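Local coordinates for protein BauA (Acinetobacter baumannii, PDB 6HCP) that probably serves as an outer-membrane, TonB-dependent receptor that takes up ferric preacinetobactin, supplying the bacterium with iron, at residues R256-P267 with Y317-S328; T329-Q338 with I384-I395. All blocks are in the same frame, centred on the assembly; numbering follows the deposited sequence.

Interaction 1 (R256-P267 with Y317-S328). With EDO (1,2-ethanediol), chain J.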
loop_
_atom_site.group_PDB
_atom_site.type_symbol
_atom_site.label_atom_id
_atom_site.label_comp_id
_atom_site.label_asym_id
_atom_site.label_seq_id
_atom_site.Cartn_x
_atom_site.Cartn_y
_atom_site.Cartn_z
ATOM N N ARG A 256 16.317 20.184 -5.636
ATOM C CA ARG A 256 16.578 21.437 -6.373
ATOM C C ARG A 256 15.695 21.516 -7.621
ATOM O O ARG A 256 15.403 22.612 -8.132
ATOM C CB ARG A 256 18.064 21.524 -6.738
ATOM C CG ARG A 256 18.459 22.769 -7.527
ATOM C CD ARG A 256 18.232 24.022 -6.694
ATOM N NE ARG A 256 18.785 25.233 -7.290
ATOM C CZ ARG A 256 18.942 26.397 -6.646
ATOM N NH1 ARG A 256 18.664 26.514 -5.350
ATOM N NH2 ARG A 256 19.511 27.406 -7.280
ATOM N N GLY A 257 15.333 20.352 -8.173
ATOM C CA GLY A 257 14.589 20.267 -9.429
ATOM C C GLY A 257 15.472 20.299 -10.666
ATOM O O GLY A 257 16.700 20.427 -10.598
ATOM N N VAL A 258 14.828 20.120 -11.816
ATOM C CA VAL A 258 15.513 19.897 -13.064
ATOM C C VAL A 258 14.870 20.765 -14.152
ATOM O O VAL A 258 13.672 21.072 -14.125
ATOM C CB VAL A 258 15.514 18.403 -13.437
ATOM C CG1 VAL A 258 16.194 17.577 -12.352
ATOM C CG2 VAL A 258 14.109 17.886 -13.709
ATOM N N ASN A 259 15.663 21.016 -15.181
ATOM C CA ASN A 259 15.273 21.800 -16.360
ATOM C C ASN A 259 15.032 20.875 -17.552
ATOM O O ASN A 259 15.674 19.843 -17.698
ATOM C CB ASN A 259 16.323 22.871 -16.663
ATOM C CG ASN A 259 16.347 23.957 -15.606
ATOM O OD1 ASN A 259 15.375 24.124 -14.872
ATOM N ND2 ASN A 259 17.503 24.570 -15.390
ATOM N N VAL A 260 14.133 21.316 -18.438
ATOM C CA VAL A 260 13.787 20.623 -19.641
ATOM C C VAL A 260 13.832 21.631 -20.799
ATOM O O VAL A 260 13.696 22.843 -20.594
ATOM C CB VAL A 260 12.411 19.939 -19.534
ATOM C CG1 VAL A 260 12.473 18.727 -18.625
ATOM C CG2 VAL A 260 11.313 20.887 -19.055
ATOM N N SER A 261 13.928 21.102 -22.016
ATOM C CA SER A 261 13.843 21.904 -23.253
ATOM C C SER A 261 12.688 21.396 -24.101
ATOM O O SER A 261 12.297 20.226 -24.009
ATOM C CB SER A 261 15.144 21.837 -24.009
ATOM O OG SER A 261 15.408 20.506 -24.439
ATOM N N THR A 262 12.274 22.220 -25.069
ATOM C CA THR A 262 11.283 21.797 -26.038
ATOM C C THR A 262 11.890 20.749 -26.979
ATOM O O THR A 262 11.190 19.861 -27.419
ATOM C CB THR A 262 10.730 22.993 -26.821
ATOM O OG1 THR A 262 11.836 23.652 -27.435
ATOM C CG2 THR A 262 9.994 23.978 -25.942
ATOM N N ALA A 263 13.193 20.853 -27.257
ATOM C CA ALA A 263 13.881 19.908 -28.162
ATOM C C ALA A 263 13.799 18.489 -27.599
ATOM O O ALA A 263 13.499 17.554 -28.311
ATOM C CB ALA A 263 15.318 20.326 -28.383
ATOM N N VAL A 264 13.965 18.352 -26.282
ATOM C CA VAL A 264 14.041 17.033 -25.681
ATOM C C VAL A 264 12.667 16.615 -25.147
ATOM O O VAL A 264 12.286 15.466 -25.268
ATOM C CB VAL A 264 15.112 16.999 -24.586
ATOM C CG1 VAL A 264 15.061 15.705 -23.779
ATOM C CG2 VAL A 264 16.490 17.248 -25.191
ATOM N N GLY A 265 11.971 17.538 -24.482
ATOM C CA GLY A 265 10.661 17.268 -23.931
ATOM C C GLY A 265 10.741 16.760 -22.492
ATOM O O GLY A 265 11.833 16.595 -21.940
ATOM N N ILE A 266 9.564 16.504 -21.918
ATOM C CA ILE A 266 9.414 16.052 -20.548
ATOM C C ILE A 266 9.182 14.546 -20.564
ATOM O O ILE A 266 8.149 14.073 -21.025
ATOM C CB ILE A 266 8.260 16.781 -19.838
ATOM C CG1 ILE A 266 8.516 18.290 -19.790
ATOM C CG2 ILE A 266 8.041 16.213 -18.440
ATOM C CD1 ILE A 266 7.344 19.121 -19.407
ATOM N N PRO A 267 10.117 13.748 -20.039
ATOM C CA PRO A 267 9.909 12.306 -19.966
ATOM C C PRO A 267 8.992 11.961 -18.789
ATOM O O PRO A 267 8.697 12.797 -17.918
ATOM C CB PRO A 267 11.323 11.768 -19.743
ATOM C CG PRO A 267 11.977 12.861 -18.927
ATOM C CD PRO A 267 11.370 14.171 -19.413
ATOM N N TYR A 317 23.800 26.398 1.328
ATOM C CA TYR A 317 23.377 25.414 0.345
ATOM C C TYR A 317 24.608 24.897 -0.389
ATOM O O TYR A 317 25.367 25.662 -0.962
ATOM C CB TYR A 317 22.380 26.009 -0.659
ATOM C CG TYR A 317 21.937 25.045 -1.726
ATOM C CD1 TYR A 317 22.720 24.803 -2.837
ATOM C CD2 TYR A 317 20.680 24.471 -1.690
ATOM C CE1 TYR A 317 22.303 23.949 -3.847
ATOM C CE2 TYR A 317 20.262 23.589 -2.671
ATOM C CZ TYR A 317 21.080 23.307 -3.745
ATOM O OH TYR A 317 20.661 22.474 -4.756
ATOM N N ASN A 318 24.734 23.569 -0.429
ATOM C CA ASN A 318 25.799 22.889 -1.167
ATOM C C ASN A 318 25.156 21.753 -1.964
ATOM O O ASN A 318 24.606 20.839 -1.374
ATOM C CB ASN A 318 26.826 22.326 -0.185
ATOM C CG ASN A 318 28.052 21.715 -0.825
ATOM O OD1 ASN A 318 28.390 22.034 -1.961
ATOM N ND2 ASN A 318 28.853 21.059 -0.002
ATOM N N GLY A 319 25.182 21.838 -3.288
ATOM C CA GLY A 319 24.472 20.866 -4.094
ATOM C C GLY A 319 24.433 21.236 -5.554
ATOM O O GLY A 319 25.348 21.885 -6.070
ATOM N N ALA A 320 23.406 20.756 -6.255
ATOM C CA ALA A 320 23.240 21.091 -7.648
ATOM C C ALA A 320 22.747 22.544 -7.752
ATOM O O ALA A 320 21.847 22.950 -7.004
ATOM C CB ALA A 320 22.283 20.139 -8.297
ATOM N N SER A 321 23.195 23.258 -8.783
ATOM C CA SER A 321 22.513 24.535 -9.112
ATOM C C SER A 321 21.351 24.262 -10.069
ATOM O O SER A 321 20.250 24.755 -9.859
ATOM C CB SER A 321 23.454 25.597 -9.619
ATOM O OG SER A 321 24.265 25.107 -10.639
ATOM N N ALA A 322 21.549 23.314 -10.982
ATOM C CA ALA A 322 20.459 22.776 -11.801
ATOM C C ALA A 322 20.866 21.436 -12.432
ATOM O O ALA A 322 21.968 21.302 -12.968
ATOM C CB ALA A 322 20.091 23.765 -12.879
ATOM N N GLY A 323 19.884 20.540 -12.527
ATOM C CA GLY A 323 19.950 19.416 -13.395
ATOM C C GLY A 323 19.176 19.696 -14.666
ATOM O O GLY A 323 18.232 20.456 -14.638
ATOM N N THR A 324 19.720 19.252 -15.796
ATOM C CA THR A 324 19.074 19.392 -17.077
ATOM C C THR A 324 18.838 18.016 -17.695
ATOM O O THR A 324 19.809 17.254 -17.890
ATOM C CB THR A 324 19.915 20.255 -18.033
ATOM O OG1 THR A 324 20.199 21.488 -17.367
ATOM C CG2 THR A 324 19.222 20.516 -19.353
ATOM N N ILE A 325 17.588 17.748 -18.095
ATOM C CA ILE A 325 17.279 16.510 -18.803
ATOM C C ILE A 325 17.653 16.682 -20.280
ATOM O O ILE A 325 17.059 17.501 -21.002
ATOM C CB ILE A 325 15.803 16.111 -18.636
ATOM C CG1 ILE A 325 15.449 15.870 -17.169
ATOM C CG2 ILE A 325 15.456 14.902 -19.516
ATOM C CD1 ILE A 325 13.981 15.606 -16.925
ATOM N N THR A 326 18.659 15.924 -20.722
ATOM C CA THR A 326 19.252 16.127 -22.038
ATOM C C THR A 326 18.870 15.032 -23.033
ATOM O O THR A 326 19.209 15.154 -24.199
ATOM C CB THR A 326 20.776 16.223 -21.967
ATOM O OG1 THR A 326 21.280 14.990 -21.460
ATOM C CG2 THR A 326 21.232 17.372 -21.094
ATOM N N SER A 327 18.124 14.013 -22.591
ATOM C CA SER A 327 17.615 12.991 -23.528
ATOM C C SER A 327 16.278 12.433 -23.039
ATOM O O SER A 327 16.040 12.328 -21.839
ATOM C CB SER A 327 18.626 11.874 -23.742
ATOM O OG SER A 327 18.066 10.844 -24.555
ATOM N N SER A 328 15.468 11.946 -23.982
ATOM C CA SER A 328 14.246 11.230 -23.646
ATOM C C SER A 328 14.558 9.874 -23.001
ATOM O O SER A 328 13.676 9.250 -22.401
ATOM C CB SER A 328 13.386 11.057 -24.876
ATOM O OG SER A 328 14.071 10.281 -25.845
HETATM C C1 EDO J . 18.316 30.780 -3.108
HETATM O O1 EDO J . 18.428 31.705 -4.191
HETATM C C2 EDO J . 18.240 29.384 -3.701
HETATM O O2 EDO J . 19.297 28.545 -3.215
HETATM O O HOH W 1 19.366 23.980 -17.706
HETATM O O HOH W 2 14.212 18.226 -21.539
HETATM O O HOH W 3 17.322 19.759 -22.563
#
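The carbonyl oxygen of Gly-323 takes a hydrogen bond from the amide of Asn-259, 2.7 Å from N to O, with Val-258 CA adding a bent CA-H...O contact of 3.2 Å to the same oxygen. Asn-259 returns its own carbonyl to Ile-325 N, a nearly straight bond (170° at the hydrogen). Together these bonds make a short parallel ladder of two bridges, Val-258 with Gly-323 and Asn-259 with Thr-324, in contrast to the antiparallel long strands of this TonB-dependent receptor's barrel; here it ties together two loops that join barrel strands. Ile-325 covers the side of the ladder where Val-258 lies. Its CD1 meets Val-258 CG2 and Val-260 CG1, and reaches the Pro-267 ring, 3.9 Å from Ile-325 CD1 to Pro-267 CD. On the other face Asn-259 and Thr-324 share a water, which accepts from ND2 of Asn-259, while OD1 of Asn-259 is bonded to Asn-689 N. Two more waters donate to Ile-325 O; one also takes Ser-261 N and gives to Gly-265 O, the other meets Ser-261 OG. The hydroxyl accepts from Val-264 N, an ST motif. At the opposite end, Arg-256 CB lies 3.4 Å from Tyr-317 OH, and a bend at chi2 (64°) brings CD near that hydroxyl too. The hydroxyl itself donates to Ala-320 O in the carbonyl plane, on a lone pair, at 2.6 Å. Arg-256 NE bonds Ser-321 O at 3.0 Å, with that oxygen slightly out of the guanidinium plane, and NH1 donates to O2 of an ethanediol, also at 3.0 Å.

Interaction 2 (T329-Q338 with I384-I395). With EDO (1,2-ethanediol), chain Q.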
loop_
_atom_site.group_PDB
_atom_site.type_symbol
_atom_site.label_atom_id
_atom_site.label_comp_id
_atom_site.label_asym_id
_atom_site.label_seq_id
_atom_site.Cartn_x
_atom_site.Cartn_y
_atom_site.Cartn_z
ATOM N N THR A 329 15.818 9.436 -23.044
ATOM C CA THR A 329 16.197 8.213 -22.328
ATOM C C THR A 329 16.325 8.487 -20.823
ATOM O O THR A 329 16.531 7.553 -20.042
ATOM C CB THR A 329 17.516 7.617 -22.843
ATOM O OG1 THR A 329 18.564 8.557 -22.582
ATOM C CG2 THR A 329 17.487 7.273 -24.315
ATOM N N GLY A 330 16.392 9.766 -20.437
ATOM C CA GLY A 330 16.465 10.154 -19.036
ATOM C C GLY A 330 17.811 10.719 -18.611
ATOM O O GLY A 330 18.004 11.018 -17.436
ATOM N N THR A 331 18.723 10.937 -19.563
ATOM C CA THR A 331 20.034 11.507 -19.249
ATOM C C THR A 331 19.866 12.868 -18.547
ATOM O O THR A 331 19.096 13.717 -18.989
ATOM C CB THR A 331 20.903 11.639 -20.506
ATOM O OG1 THR A 331 20.926 10.362 -21.157
ATOM C CG2 THR A 331 22.309 12.096 -20.165
ATOM N N LEU A 332 20.588 13.037 -17.445
ATOM C CA LEU A 332 20.558 14.234 -16.610
ATOM C C LEU A 332 21.983 14.770 -16.445
ATOM O O LEU A 332 22.900 14.039 -16.118
ATOM C CB LEU A 332 19.948 13.903 -15.246
ATOM C CG LEU A 332 19.668 15.099 -14.338
ATOM C CD1 LEU A 332 18.491 15.897 -14.862
ATOM C CD2 LEU A 332 19.413 14.664 -12.904
ATOM N N SER A 333 22.146 16.067 -16.709
ATOM C CA SER A 333 23.411 16.770 -16.556
ATOM C C SER A 333 23.243 17.822 -15.458
ATOM O O SER A 333 22.431 18.741 -15.606
ATOM C CB SER A 333 23.823 17.405 -17.876
ATOM O OG SER A 333 25.040 18.112 -17.726
ATOM N N SER A 334 23.992 17.666 -14.364
ATOM C CA SER A 334 23.852 18.522 -13.210
ATOM C C SER A 334 25.140 19.332 -13.008
ATOM O O SER A 334 26.208 18.798 -12.715
ATOM C CB SER A 334 23.463 17.730 -11.968
ATOM O OG SER A 334 22.259 16.985 -12.168
ATOM N N THR A 335 24.986 20.651 -12.960
ATOM C CA THR A 335 26.062 21.529 -12.527
ATOM C C THR A 335 25.944 21.730 -11.016
ATOM O O THR A 335 24.847 21.789 -10.476
ATOM C CB THR A 335 25.989 22.867 -13.277
ATOM O OG1 THR A 335 24.775 23.469 -12.841
ATOM C CG2 THR A 335 25.952 22.718 -14.781
ATOM N N LEU A 336 27.089 21.891 -10.352
ATOM C CA LEU A 336 27.145 22.009 -8.923
ATOM C C LEU A 336 27.414 23.470 -8.543
ATOM O O LEU A 336 28.132 24.155 -9.242
ATOM C CB LEU A 336 28.252 21.097 -8.397
ATOM C CG LEU A 336 28.147 19.631 -8.821
ATOM C CD1 LEU A 336 29.288 18.820 -8.225
ATOM C CD2 LEU A 336 26.804 19.051 -8.413
ATOM N N GLY A 337 26.899 23.887 -7.387
ATOM C CA GLY A 337 27.054 25.259 -6.890
ATOM C C GLY A 337 26.946 25.331 -5.383
ATOM O O GLY A 337 26.512 24.381 -4.720
ATOM N N GLN A 338 27.436 26.436 -4.820
ATOM C CA GLN A 338 27.357 26.702 -3.396
ATOM C C GLN A 338 26.866 28.139 -3.201
ATOM O O GLN A 338 27.268 29.048 -3.930
ATOM C CB GLN A 338 28.716 26.498 -2.728
ATOM C CG GLN A 338 29.254 25.082 -2.877
ATOM C CD GLN A 338 30.569 24.869 -2.154
ATOM O OE1 GLN A 338 31.197 25.807 -1.658
ATOM N NE2 GLN A 338 30.892 23.606 -1.916
ATOM N N ILE A 384 32.432 25.603 -8.841
ATOM C CA ILE A 384 33.203 25.172 -7.704
ATOM C C ILE A 384 34.562 24.685 -8.205
ATOM O O ILE A 384 34.624 23.766 -9.025
ATOM C CB ILE A 384 32.477 24.049 -6.945
ATOM C CG1 ILE A 384 31.062 24.446 -6.520
ATOM C CG2 ILE A 384 33.296 23.590 -5.759
ATOM C CD1 ILE A 384 30.295 23.309 -5.905
ATOM N N PRO A 385 35.685 25.231 -7.687
ATOM C CA PRO A 385 37.017 24.748 -8.064
ATOM C C PRO A 385 37.168 23.238 -7.816
ATOM O O PRO A 385 36.888 22.747 -6.719
ATOM C CB PRO A 385 37.981 25.561 -7.184
ATOM C CG PRO A 385 37.188 26.792 -6.793
ATOM C CD PRO A 385 35.743 26.330 -6.710
ATOM N N GLY A 386 37.522 22.504 -8.874
ATOM C CA GLY A 386 37.726 21.057 -8.789
ATOM C C GLY A 386 36.455 20.286 -9.108
ATOM O O GLY A 386 36.451 19.061 -9.136
ATOM N N PHE A 387 35.348 21.003 -9.321
ATOM C CA PHE A 387 34.026 20.363 -9.480
ATOM C C PHE A 387 33.271 21.056 -10.612
ATOM O O PHE A 387 32.065 21.327 -10.511
ATOM C CB PHE A 387 33.240 20.440 -8.171
ATOM C CG PHE A 387 33.736 19.538 -7.077
ATOM C CD1 PHE A 387 34.771 19.930 -6.242
ATOM C CD2 PHE A 387 33.140 18.310 -6.851
ATOM C CE1 PHE A 387 35.266 19.074 -5.273
ATOM C CE2 PHE A 387 33.605 17.472 -5.850
ATOM C CZ PHE A 387 34.661 17.855 -5.058
ATOM N N SER A 388 34.021 21.450 -11.640
ATOM C CA SER A 388 33.510 22.316 -12.671
ATOM C C SER A 388 32.799 21.495 -13.753
ATOM O O SER A 388 32.024 22.026 -14.525
ATOM C CB SER A 388 34.617 23.170 -13.251
ATOM O OG SER A 388 35.597 22.362 -13.881
ATOM N N ASP A 389 33.133 20.210 -13.871
ATOM C CA ASP A 389 32.474 19.369 -14.856
ATOM C C ASP A 389 31.087 19.017 -14.332
ATOM O O ASP A 389 30.923 18.724 -13.152
ATOM C CB ASP A 389 33.254 18.086 -15.133
ATOM C CG ASP A 389 34.584 18.296 -15.835
ATOM O OD1 ASP A 389 34.740 19.313 -16.551
ATOM O OD2 ASP A 389 35.418 17.393 -15.728
ATOM N N PRO A 390 30.060 18.988 -15.203
ATOM C CA PRO A 390 28.732 18.543 -14.789
ATOM C C PRO A 390 28.740 17.042 -14.471
ATOM O O PRO A 390 29.547 16.290 -15.013
ATOM C CB PRO A 390 27.838 18.878 -15.984
ATOM C CG PRO A 390 28.781 18.948 -17.164
ATOM C CD PRO A 390 30.106 19.421 -16.606
ATOM N N VAL A 391 27.919 16.652 -13.497
ATOM C CA VAL A 391 27.718 15.265 -13.136
ATOM C C VAL A 391 26.620 14.694 -14.032
ATOM O O VAL A 391 25.526 15.259 -14.132
ATOM C CB VAL A 391 27.363 15.146 -11.644
ATOM C CG1 VAL A 391 27.140 13.697 -11.238
ATOM C CG2 VAL A 391 28.434 15.794 -10.769
ATOM N N ILE A 392 26.924 13.570 -14.698
ATOM C CA ILE A 392 26.015 12.968 -15.660
ATOM C C ILE A 392 25.384 11.740 -15.013
ATOM O O ILE A 392 26.104 10.857 -14.554
ATOM C CB ILE A 392 26.718 12.583 -16.975
ATOM C CG1 ILE A 392 27.516 13.741 -17.580
ATOM C CG2 ILE A 392 25.714 12.008 -17.967
ATOM C CD1 ILE A 392 26.694 14.961 -17.903
ATOM N N THR A 393 24.055 11.756 -14.890
ATOM C CA THR A 393 23.316 10.639 -14.325
ATOM C C THR A 393 22.167 10.312 -15.277
ATOM O O THR A 393 22.062 10.874 -16.394
ATOM C CB THR A 393 22.814 10.938 -12.905
ATOM O OG1 THR A 393 21.897 12.041 -12.944
ATOM C CG2 THR A 393 23.929 11.256 -11.940
ATOM N N ASN A 394 21.259 9.464 -14.812
ATOM C CA ASN A 394 20.015 9.207 -15.529
ATOM C C ASN A 394 18.886 9.236 -14.497
ATOM O O ASN A 394 19.024 8.641 -13.425
ATOM C CB ASN A 394 20.111 7.883 -16.306
ATOM C CG ASN A 394 18.892 7.594 -17.146
ATOM O OD1 ASN A 394 17.790 7.390 -16.626
ATOM N ND2 ASN A 394 19.060 7.635 -18.461
ATOM N N ILE A 395 17.766 9.893 -14.826
ATOM C CA ILE A 395 16.699 10.087 -13.843
ATOM C C ILE A 395 16.086 8.743 -13.423
ATOM O O ILE A 395 15.464 8.678 -12.367
ATOM C CB ILE A 395 15.598 11.049 -14.327
ATOM C CG1 ILE A 395 14.786 10.471 -15.485
ATOM C CG2 ILE A 395 16.196 12.409 -14.673
ATOM C CD1 ILE A 395 13.644 11.351 -15.927
HETATM C C1 EDO Q . 35.534 23.803 -3.035
HETATM O O1 EDO Q . 35.602 23.784 -1.613
HETATM C C2 EDO Q . 36.846 23.313 -3.622
HETATM O O2 EDO Q . 36.774 21.896 -3.791
HETATM O O HOH W 4 21.518 8.213 -19.671
HETATM O O HOH W 5 23.023 14.588 -13.106
HETATM O O HOH W 6 30.778 23.765 -10.063
HETATM O O HOH W 7 29.550 21.170 -11.820
#
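Asn-394 reaches across to the backbone at Thr-329 and Gly-330, just before strand 331-338. Its CB and CG pass Gly-330 O, with CG 3.5 Å from that oxygen. CG stands opposite the backbone N across the CA-CB bond (chi1 -176°), which swings the amide out to the neighbouring segment 329-338. There ND2 donates to Thr-329 O at 3.0 Å; the acceptor lies in the amide plane, but the nitrogen sits well above the carbonyl plane of Thr-329. ND2 also donates to a water that meets Thr-331 OG1, and OD1 accepts from Tyr-396 N, leaving both ends of the amide held. Next to it, Ile-395 N bonds Gly-330 O. Leu-332 with Thr-393 and Ser-334 with Val-391 then form antiparallel hydrogen-bonded pairs, two backbone bonds each, and Ser-333 with Ile-392 a non-hydrogen-bonded one. In this way the short strand 391-394, from the connection between barrel strands 361-381 and 412-431, pairs with the start of strand 331-358 in a TonB-dependent receptor barrel. Leu-332 and Thr-393 lie side by side, OG1 of Thr-393 being 3.5 Å from CB of Leu-332. One water bridges Thr-393 OG1 and Ser-334 OG, and that water donates to Val-391 O, 2.8 Å away. On the other face, Ser-333 OG touches Pro-390 CB at 3.4 Å and Ile-392 CD1 at 3.6 Å. Farther along, Leu-336 CD1 touches both Val-391 CG2 and CD2 of the Phe-387 ring; the backbone N of Phe-387 closes a type II turn onto Ile-384 O. CD1 of Ile-384 packs on Leu-336 CB. Ile-384 CD1 also lies 3.7 Å from Gln-338 CG, and NE2 of Gln-338 donates to Glu-407 O.

Interactions 1 and 2 lie side by side, their centres about 10 Å apart and on the same side of the chain's centre. They come in series along the chain: 317-328 runs straight into 329-338, the two forming a hairpin of strands 320-325 and 331-358. That hairpin is the shared element, with 256-267 lining its first strand and 384-395 its second, so strand 258-259, the hairpin and strand 391-394 lie next to one another. A probable hydrogen bond from Thr-324 N to Ser-333 O (2.8 Å) joins the two contacts directly. Three loops between successive barrel strands are thereby knitted into one layer, consistent with the extracellular side of the receptor.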